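Local coordinates for sugar ABC transporter substrate-binding protein, BlMnBP1 (Bifidobacterium animalis subsp. lactis ATCC 27673, PDB 6I5R) that binds mannobiose as the extracellular solute-binding component of an ABC transporter and probably delivers manno-oligosaccharides to it for uptake, at residues Q412-D417 / D426-E431; E227-D232 / L401-G406. All coordinates share one frame; numbering follows the deposited sequence.

Contact 1 (Q412-D417 / D426-E431). With ZN (zinc ion), chain E.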
ATOM      1  N   GLN A 412      -0.168  -1.738  16.471  1.00 16.39           N
ATOM      2  CA  GLN A 412      -0.152  -2.850  17.408  1.00 19.11           C
ATOM      3  C   GLN A 412      -0.500  -2.361  18.810  1.00 16.95           C
ATOM      4  O   GLN A 412      -1.237  -3.028  19.536  1.00 20.16           O
ATOM      5  CB  GLN A 412       1.210  -3.555  17.360  1.00 16.39           C
ATOM      6  CG  GLN A 412       1.390  -4.360  16.078  1.00 16.39           C
ATOM      7  CD  GLN A 412       2.785  -4.930  15.882  1.00 21.49           C
ATOM      8  OE1 GLN A 412       3.767  -4.400  16.405  1.00 16.39           O
ATOM      9  NE2 GLN A 412       2.872  -6.019  15.108  1.00 16.39           N
ATOM     10  N   ASP A 413      -0.032  -1.160  19.175  1.00 16.39           N
ATOM     11  CA  ASP A 413      -0.335  -0.616  20.490  1.00 16.39           C
ATOM     12  C   ASP A 413      -1.826  -0.346  20.635  1.00 16.39           C
ATOM     13  O   ASP A 413      -2.405  -0.581  21.699  1.00 16.39           O
ATOM     14  CB  ASP A 413       0.469   0.663  20.732  1.00 16.39           C
ATOM     15  CG  ASP A 413       0.370   1.150  22.164  1.00 21.89           C
ATOM     16  OD1 ASP A 413       0.536   0.301  23.054  1.00 16.39           O
ATOM     17  OD2 ASP A 413       0.170   2.383  22.375  1.00 20.45           O
ATOM     18  N   ILE A 414      -2.480   0.107  19.565  1.00 16.39           N
ATOM     19  CA  ILE A 414      -3.931   0.251  19.617  1.00 16.39           C
ATOM     20  C   ILE A 414      -4.572  -1.081  19.992  1.00 16.39           C
ATOM     21  O   ILE A 414      -5.441  -1.152  20.871  1.00 16.39           O
ATOM     22  CB  ILE A 414      -4.486   0.778  18.281  1.00 16.39           C
ATOM     23  CG1 ILE A 414      -3.981   2.190  18.009  1.00 16.39           C
ATOM     24  CG2 ILE A 414      -6.014   0.775  18.324  1.00 17.80           C
ATOM     25  CD1 ILE A 414      -4.375   2.770  16.672  1.00 16.50           C
ATOM     26  N   VAL A 415      -4.170  -2.149  19.310  1.00 16.39           N
ATOM     27  CA  VAL A 415      -4.738  -3.470  19.581  1.00 16.39           C
ATOM     28  C   VAL A 415      -4.458  -3.875  21.019  1.00 17.65           C
ATOM     29  O   VAL A 415      -5.331  -4.389  21.727  1.00 16.39           O
ATOM     30  CB  VAL A 415      -4.173  -4.507  18.592  1.00 16.39           C
ATOM     31  CG1 VAL A 415      -4.615  -5.942  18.962  1.00 16.39           C
ATOM     32  CG2 VAL A 415      -4.568  -4.168  17.171  1.00 16.39           C
ATOM     33  N   VAL A 416      -3.221  -3.679  21.461  1.00 16.39           N
ATOM     34  CA  VAL A 416      -2.844  -4.072  22.812  1.00 16.39           C
ATOM     35  C   VAL A 416      -3.672  -3.295  23.823  1.00 16.39           C
ATOM     36  O   VAL A 416      -4.184  -3.857  24.792  1.00 20.21           O
ATOM     37  CB  VAL A 416      -1.339  -3.834  23.055  1.00 20.14           C
ATOM     38  CG1 VAL A 416      -1.042  -3.998  24.502  1.00 17.85           C
ATOM     39  CG2 VAL A 416      -0.481  -4.770  22.247  1.00 16.39           C
ATOM     40  N   ASP A 417      -3.772  -1.971  23.627  1.00 16.39           N
ATOM     41  CA  ASP A 417      -4.434  -1.113  24.609  1.00 16.39           C
ATOM     42  C   ASP A 417      -5.922  -1.404  24.652  1.00 16.39           C
ATOM     43  O   ASP A 417      -6.532  -1.444  25.734  1.00 17.30           O
ATOM     44  CB  ASP A 417      -4.181   0.376  24.291  1.00 19.71           C
ATOM     45  CG  ASP A 417      -2.758   0.794  24.535  1.00 17.62           C
ATOM     46  OD1 ASP A 417      -1.959  -0.075  24.908  1.00 20.28           O
ATOM     47  OD2 ASP A 417      -2.422   1.973  24.317  1.00 16.39           O
ATOM     48  N   ASP A 426      -9.280   7.803  22.770  1.00 16.39           N
ATOM     49  CA  ASP A 426      -9.018   9.226  22.922  1.00 17.63           C
ATOM     50  C   ASP A 426      -7.619   9.451  23.464  1.00 18.32           C
ATOM     51  O   ASP A 426      -6.889  10.345  23.017  1.00 16.39           O
ATOM     52  CB  ASP A 426     -10.018   9.865  23.883  1.00 19.40           C
ATOM     53  CG  ASP A 426     -11.375  10.085  23.270  1.00 27.13           C
ATOM     54  OD1 ASP A 426     -11.515   9.972  22.051  1.00 22.54           O
ATOM     55  OD2 ASP A 426     -12.310  10.406  24.057  1.00 32.42           O
ATOM     56  N   GLN A 427      -7.260   8.675  24.485  1.00 16.39           N
ATOM     57  CA  GLN A 427      -5.976   8.824  25.134  1.00 16.39           C
ATOM     58  C   GLN A 427      -4.843   8.463  24.192  1.00 20.17           C
ATOM     59  O   GLN A 427      -3.803   9.126  24.187  1.00 16.39           O
ATOM     60  CB  GLN A 427      -5.942   7.955  26.376  1.00 17.53           C
ATOM     61  CG  GLN A 427      -6.845   8.440  27.478  1.00 19.81           C
ATOM     62  CD  GLN A 427      -6.801   7.502  28.675  1.00 21.55           C
ATOM     63  OE1 GLN A 427      -7.201   6.351  28.595  1.00 16.39           O
ATOM     64  NE2 GLN A 427      -6.215   7.975  29.762  1.00 29.92           N
ATOM     65  N   ILE A 428      -5.024   7.415  23.394  1.00 16.39           N
ATOM     66  CA  ILE A 428      -4.003   7.059  22.420  1.00 16.71           C
ATOM     67  C   ILE A 428      -3.857   8.167  21.393  1.00 16.42           C
ATOM     68  O   ILE A 428      -2.741   8.583  21.067  1.00 16.39           O
ATOM     69  CB  ILE A 428      -4.333   5.712  21.749  1.00 16.39           C
ATOM     70  CG1 ILE A 428      -4.396   4.585  22.759  1.00 16.39           C
ATOM     71  CG2 ILE A 428      -3.271   5.398  20.710  1.00 16.39           C
ATOM     72  CD1 ILE A 428      -5.098   3.316  22.234  1.00 17.92           C
ATOM     73  N   MET A 429      -4.980   8.683  20.881  1.00 16.39           N
ATOM     74  CA  MET A 429      -4.891   9.725  19.875  1.00 16.39           C
ATOM     75  C   MET A 429      -4.291  10.999  20.456  1.00 16.39           C
ATOM     76  O   MET A 429      -3.558  11.706  19.770  1.00 16.39           O
ATOM     77  CB  MET A 429      -6.261   9.985  19.282  1.00 16.79           C
ATOM     78  CG  MET A 429      -6.815   8.780  18.538  1.00 16.39           C
ATOM     79  SD  MET A 429      -5.947   8.337  17.016  1.00 16.39           S
ATOM     80  CE  MET A 429      -4.913   6.994  17.562  1.00 16.39           C
ATOM     81  N   ASP A 430      -4.567  11.283  21.732  1.00 16.39           N
ATOM     82  CA  ASP A 430      -3.964  12.435  22.386  1.00 16.39           C
ATOM     83  C   ASP A 430      -2.453  12.291  22.473  1.00 17.17           C
ATOM     84  O   ASP A 430      -1.730  13.263  22.239  1.00 16.39           O
ATOM     85  CB  ASP A 430      -4.560  12.638  23.785  1.00 16.39           C
ATOM     86  CG  ASP A 430      -4.045  13.890  24.461  1.00 23.40           C
ATOM     87  OD1 ASP A 430      -4.071  14.978  23.833  1.00 23.41           O
ATOM     88  OD2 ASP A 430      -3.637  13.779  25.627  1.00 17.15           O
ATOM     89  N   GLU A 431      -1.954  11.094  22.806  1.00 16.39           N
ATOM     90  CA  GLU A 431      -0.501  10.884  22.804  1.00 16.39           C
ATOM     91  C   GLU A 431       0.094  11.186  21.433  1.00 16.39           C
ATOM     92  O   GLU A 431       1.093  11.906  21.319  1.00 16.39           O
ATOM     93  CB  GLU A 431      -0.145   9.456  23.227  1.00 17.21           C
ATOM     94  CG  GLU A 431       1.361   9.277  23.495  1.00 23.41           C
ATOM     95  CD  GLU A 431       1.836   7.827  23.492  1.00 19.27           C
ATOM     96  OE1 GLU A 431       1.068   6.861  23.241  1.00 17.93           O
ATOM     97  OE2 GLU A 431       3.035   7.628  23.756  1.00 16.39           O
TER
HETATM   98 ZN    ZN E 505       3.507   5.864  22.992  1.00 20.09          ZN
HETATM   99  O   HOH W   1       5.595   5.879  23.113  1.00 20.06           O

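Contact 2 (E227-D232 / L401-G406)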
ATOM      1  N   GLU A 227      -2.948  18.817  15.528  1.00 16.39           N
ATOM      2  CA  GLU A 227      -3.594  17.676  16.184  1.00 16.39           C
ATOM      3  C   GLU A 227      -4.558  16.989  15.220  1.00 21.15           C
ATOM      4  O   GLU A 227      -5.790  16.995  15.410  1.00 16.39           O
ATOM      5  CB  GLU A 227      -4.301  18.112  17.466  1.00 22.63           C
ATOM      6  CG  GLU A 227      -3.397  18.657  18.540  1.00 18.49           C
ATOM      7  CD  GLU A 227      -4.109  18.744  19.893  1.00 28.08           C
ATOM      8  OE1 GLU A 227      -4.953  19.665  20.092  1.00 33.76           O
ATOM      9  OE2 GLU A 227      -3.857  17.862  20.744  1.00 32.11           O
ATOM     10  N   PRO A 228      -4.017  16.308  14.204  1.00 16.39           N
ATOM     11  CA  PRO A 228      -4.878  15.695  13.179  1.00 18.96           C
ATOM     12  C   PRO A 228      -5.586  14.429  13.620  1.00 18.07           C
ATOM     13  O   PRO A 228      -6.477  13.962  12.902  1.00 16.39           O
ATOM     14  CB  PRO A 228      -3.906  15.392  12.034  1.00 16.39           C
ATOM     15  CG  PRO A 228      -2.555  15.179  12.740  1.00 19.28           C
ATOM     16  CD  PRO A 228      -2.574  16.133  13.925  1.00 16.39           C
ATOM     17  N   PHE A 229      -5.218  13.856  14.752  1.00 16.39           N
ATOM     18  CA  PHE A 229      -5.807  12.613  15.208  1.00 18.88           C
ATOM     19  C   PHE A 229      -6.963  12.827  16.169  1.00 19.99           C
ATOM     20  O   PHE A 229      -7.598  11.848  16.565  1.00 16.39           O
ATOM     21  CB  PHE A 229      -4.711  11.762  15.827  1.00 16.39           C
ATOM     22  CG  PHE A 229      -3.536  11.605  14.914  1.00 16.39           C
ATOM     23  CD1 PHE A 229      -3.673  10.945  13.696  1.00 17.81           C
ATOM     24  CD2 PHE A 229      -2.311  12.150  15.235  1.00 16.54           C
ATOM     25  CE1 PHE A 229      -2.566  10.800  12.835  1.00 20.43           C
ATOM     26  CE2 PHE A 229      -1.236  12.023  14.384  1.00 18.61           C
ATOM     27  CZ  PHE A 229      -1.356  11.346  13.190  1.00 19.38           C
ATOM     28  N   LYS A 230      -7.285  14.084  16.466  1.00 16.94           N
ATOM     29  CA  LYS A 230      -8.428  14.394  17.293  1.00 20.85           C
ATOM     30  C   LYS A 230      -9.730  14.061  16.573  1.00 21.54           C
ATOM     31  O   LYS A 230      -9.824  14.098  15.345  1.00 16.39           O
ATOM     32  CB  LYS A 230      -8.423  15.880  17.695  1.00 17.04           C
ATOM     33  CG  LYS A 230      -8.742  16.865  16.592  1.00 21.81           C
ATOM     34  CD  LYS A 230      -8.723  18.323  17.125  1.00 23.89           C
ATOM     35  CE  LYS A 230      -9.810  18.568  18.222  1.00 24.93           C
ATOM     36  NZ  LYS A 230     -11.187  18.611  17.677  1.00 27.76           N
ATOM     37  N   LYS A 231     -10.749  13.758  17.367  1.00 19.94           N
ATOM     38  CA  LYS A 231     -12.085  13.585  16.826  1.00 16.39           C
ATOM     39  C   LYS A 231     -12.537  14.869  16.151  1.00 19.59           C
ATOM     40  O   LYS A 231     -12.326  15.970  16.672  1.00 16.39           O
ATOM     41  CB  LYS A 231     -13.055  13.212  17.953  1.00 17.41           C
ATOM     42  CG  LYS A 231     -14.494  12.965  17.512  1.00 19.62           C
ATOM     43  CD  LYS A 231     -15.456  12.905  18.711  1.00 21.51           C
ATOM     44  CE  LYS A 231     -15.194  11.748  19.680  1.00 23.82           C
ATOM     45  NZ  LYS A 231     -16.176  11.859  20.839  1.00 22.70           N
ATOM     46  N   ASP A 232     -13.180  14.715  14.995  1.00 16.39           N
ATOM     47  CA  ASP A 232     -13.738  15.846  14.258  1.00 16.39           C
ATOM     48  C   ASP A 232     -15.107  16.160  14.868  1.00 18.83           C
ATOM     49  O   ASP A 232     -16.022  15.342  14.798  1.00 16.39           O
ATOM     50  CB  ASP A 232     -13.853  15.528  12.768  1.00 18.62           C
ATOM     51  CG  ASP A 232     -14.370  16.708  11.974  1.00 21.98           C
ATOM     52  OD1 ASP A 232     -13.616  17.692  11.815  1.00 30.20           O
ATOM     53  OD2 ASP A 232     -15.544  16.680  11.561  1.00 26.68           O
ATOM     54  N   LEU A 401       6.021   9.023  14.298  1.00 22.32           N
ATOM     55  CA  LEU A 401       4.760   8.325  14.085  1.00 16.39           C
ATOM     56  C   LEU A 401       4.733   7.532  12.793  1.00 22.02           C
ATOM     57  O   LEU A 401       3.952   6.576  12.677  1.00 16.39           O
ATOM     58  CB  LEU A 401       3.602   9.317  14.053  1.00 20.40           C
ATOM     59  CG  LEU A 401       3.308  10.013  15.366  1.00 19.18           C
ATOM     60  CD1 LEU A 401       2.038  10.820  15.212  1.00 18.61           C
ATOM     61  CD2 LEU A 401       3.105   9.025  16.449  1.00 19.00           C
ATOM     62  N   GLY A 402       5.537   7.923  11.810  1.00 16.39           N
ATOM     63  CA  GLY A 402       5.664   7.094  10.630  1.00 22.48           C
ATOM     64  C   GLY A 402       4.321   6.781  10.012  1.00 16.39           C
ATOM     65  O   GLY A 402       4.008   5.614   9.732  1.00 17.66           O
ATOM     66  N   ILE A 403       3.536   7.831   9.790  1.00 17.68           N
ATOM     67  CA  ILE A 403       2.228   7.705   9.160  1.00 16.39           C
ATOM     68  C   ILE A 403       2.396   7.255   7.719  1.00 22.07           C
ATOM     69  O   ILE A 403       2.984   7.975   6.902  1.00 22.19           O
ATOM     70  CB  ILE A 403       1.463   9.032   9.228  1.00 16.39           C
ATOM     71  CG1 ILE A 403       1.221   9.405  10.695  1.00 20.08           C
ATOM     72  CG2 ILE A 403       0.182   8.945   8.409  1.00 16.77           C
ATOM     73  CD1 ILE A 403       0.242   8.485  11.417  1.00 18.60           C
ATOM     74  N   ASN A 404       1.848   6.082   7.399  1.00 16.39           N
ATOM     75  CA  ASN A 404       1.889   5.528   6.044  1.00 21.39           C
ATOM     76  C   ASN A 404       3.331   5.366   5.556  1.00 25.00           C
ATOM     77  O   ASN A 404       3.599   5.421   4.352  1.00 24.73           O
ATOM     78  CB  ASN A 404       1.063   6.397   5.083  1.00 22.66           C
ATOM     79  CG  ASN A 404       0.413   5.590   3.976  1.00 22.22           C
ATOM     80  OD1 ASN A 404      -0.051   4.464   4.194  1.00 22.17           O
ATOM     81  ND2 ASN A 404       0.390   6.158   2.773  1.00 24.45           N
ATOM     82  N   ASN A 405       4.261   5.146   6.486  1.00 18.80           N
ATOM     83  CA  ASN A 405       5.685   5.096   6.169  1.00 24.75           C
ATOM     84  C   ASN A 405       6.384   4.128   7.120  1.00 25.18           C
ATOM     85  O   ASN A 405       7.400   4.450   7.734  1.00 34.36           O
ATOM     86  CB  ASN A 405       6.305   6.489   6.236  1.00 24.32           C
ATOM     87  CG  ASN A 405       7.683   6.546   5.597  1.00 25.55           C
ATOM     88  OD1 ASN A 405       8.678   6.863   6.263  1.00 32.32           O
ATOM     89  ND2 ASN A 405       7.757   6.237   4.288  1.00 32.52           N
ATOM     90  N   GLY A 406       5.809   2.938   7.295  1.00 25.84           N
ATOM     91  CA  GLY A 406       6.512   1.829   7.902  1.00 25.23           C
ATOM     92  C   GLY A 406       6.133   1.475   9.331  1.00 21.12           C
ATOM     93  O   GLY A 406       6.432   0.351   9.760  1.00 30.83           O
TER

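Contact 1 (Q412-D417 / D426-E431)
Glu431 OE2 is held from two quarters: it binds a zinc ion at 2.0 Å and is hydrogen-bonded to Lys435 NZ. The other oxygen, Glu431 OE1, sits a looser 2.6 Å from the zinc, so the chelation is lopsided. A water also binds the metal. Glu431 sends its CG anti to the backbone N (chi1 -169°) and continues extended, which places its carboxylate beyond the apolar row between the helices. Arg423, in the link between them, is shared out among three acids: its NE pairs with Asp417 OD2, its NH2 with Asp413 OD2 and its NH1 with Glu431 OE1, all as salt bridges. Asp413 OD2 and Glu431 OE1 themselves remain 4.6 Å apart, like charges that do not touch.

This is a helical hairpin: the short segments run nearly antiparallel, at 150° between their directions, with axes 11.1 Å apart. Asp417 and Ile428 cross obliquely, OD2 of the acid lying 3.6 Å from Ile428 CG1, while the terminal Ile428 CD1 tucks in 3.7 Å from Asp417 CB. Ile428 CG1 stands beside its backbone N (chi1 -61°), and CD1 reaches on to 4.2 Å from Ile414 CA, over the backbone of the facing helix; its other branch, CG2, meets Ile414 CG1. Met429 CE comes to 4.4 Å from Ile414 CD1. Few apolar side chains of the two segments meet directly; tyrosines of helix 239-252 also pack on Ile414 and Met429.

The chemistry thus illustrates charge sharing: Arg423 bridges carboxylates of both helices, which probably eases their mutual repulsion with help from the zinc and Lys435, leaving the isoleucines to fill the interior side.

Contact 2 (E227-D232 / L401-G406)
Phe229 carries the apolar part of this contact: the CE2-CZ-CE1 end of its ring meets the CD1 methyls of Leu401 and Ile403, whose side chains come from the opposite direction. Leu401 CD1 rests 3.6 Å from Phe229 CE2, and Ile403 CD1 lies 3.7 Å from Phe229 CZ, close to CE1 as well. Both methyls lie obliquely on one side of the ring plane. With chi1 of -62° and chi2 of -69°, the Ile403 chain folds round so that its CD1 methyl, rather than CG2, does the touching.

Aromatic and ring packing hold the phenyl on its other flanks. On the side of the plane opposite the two methyls, Pro228 CG covers part of a face, 3.8 Å above the ring and offset toward the rim, while Trp432 and Trp436 of helix 425-443 meet the ring edge-to-face.

Polar bonds serve the backbones instead of bridging the two loops. Glu227 to Lys230 form a type I turn with a weak closing bond, and Gly402 to Asn405 a type II turn closed by Asn405 N to Gly402 O at 3.3 Å.

The chemistry implies a division of labour: Phe229, from one turn, meets Ile403 of the other and Leu401 just before it by dispersion and exclusion of water, while Asn433 and Asn396 take the backbone N-H of Phe229 and of Ile403 respectively.

How the contacts relate
From the N terminus, the chain first lays down 227-232, after helix 217-224, and much later supplies 401-406, after helix 391-399; contact 2 therefore closes a very long loop, 169 residues at its nearest ends. Contact 1 follows in series, closing a short hairpin, so the two neither nest nor cross. They are nonetheless neighbours, with centres 12 Å apart: Met429 CB packs 3.6 Å from Phe229 O, beside a close pair of like charges, Asp430 and Glu227. Contact 2 joins the loop before helix 239-252 to the loop before helix 409-420; contact 1 then pairs that second helix with helix 425-443, which also packs on Phe229 and Leu401.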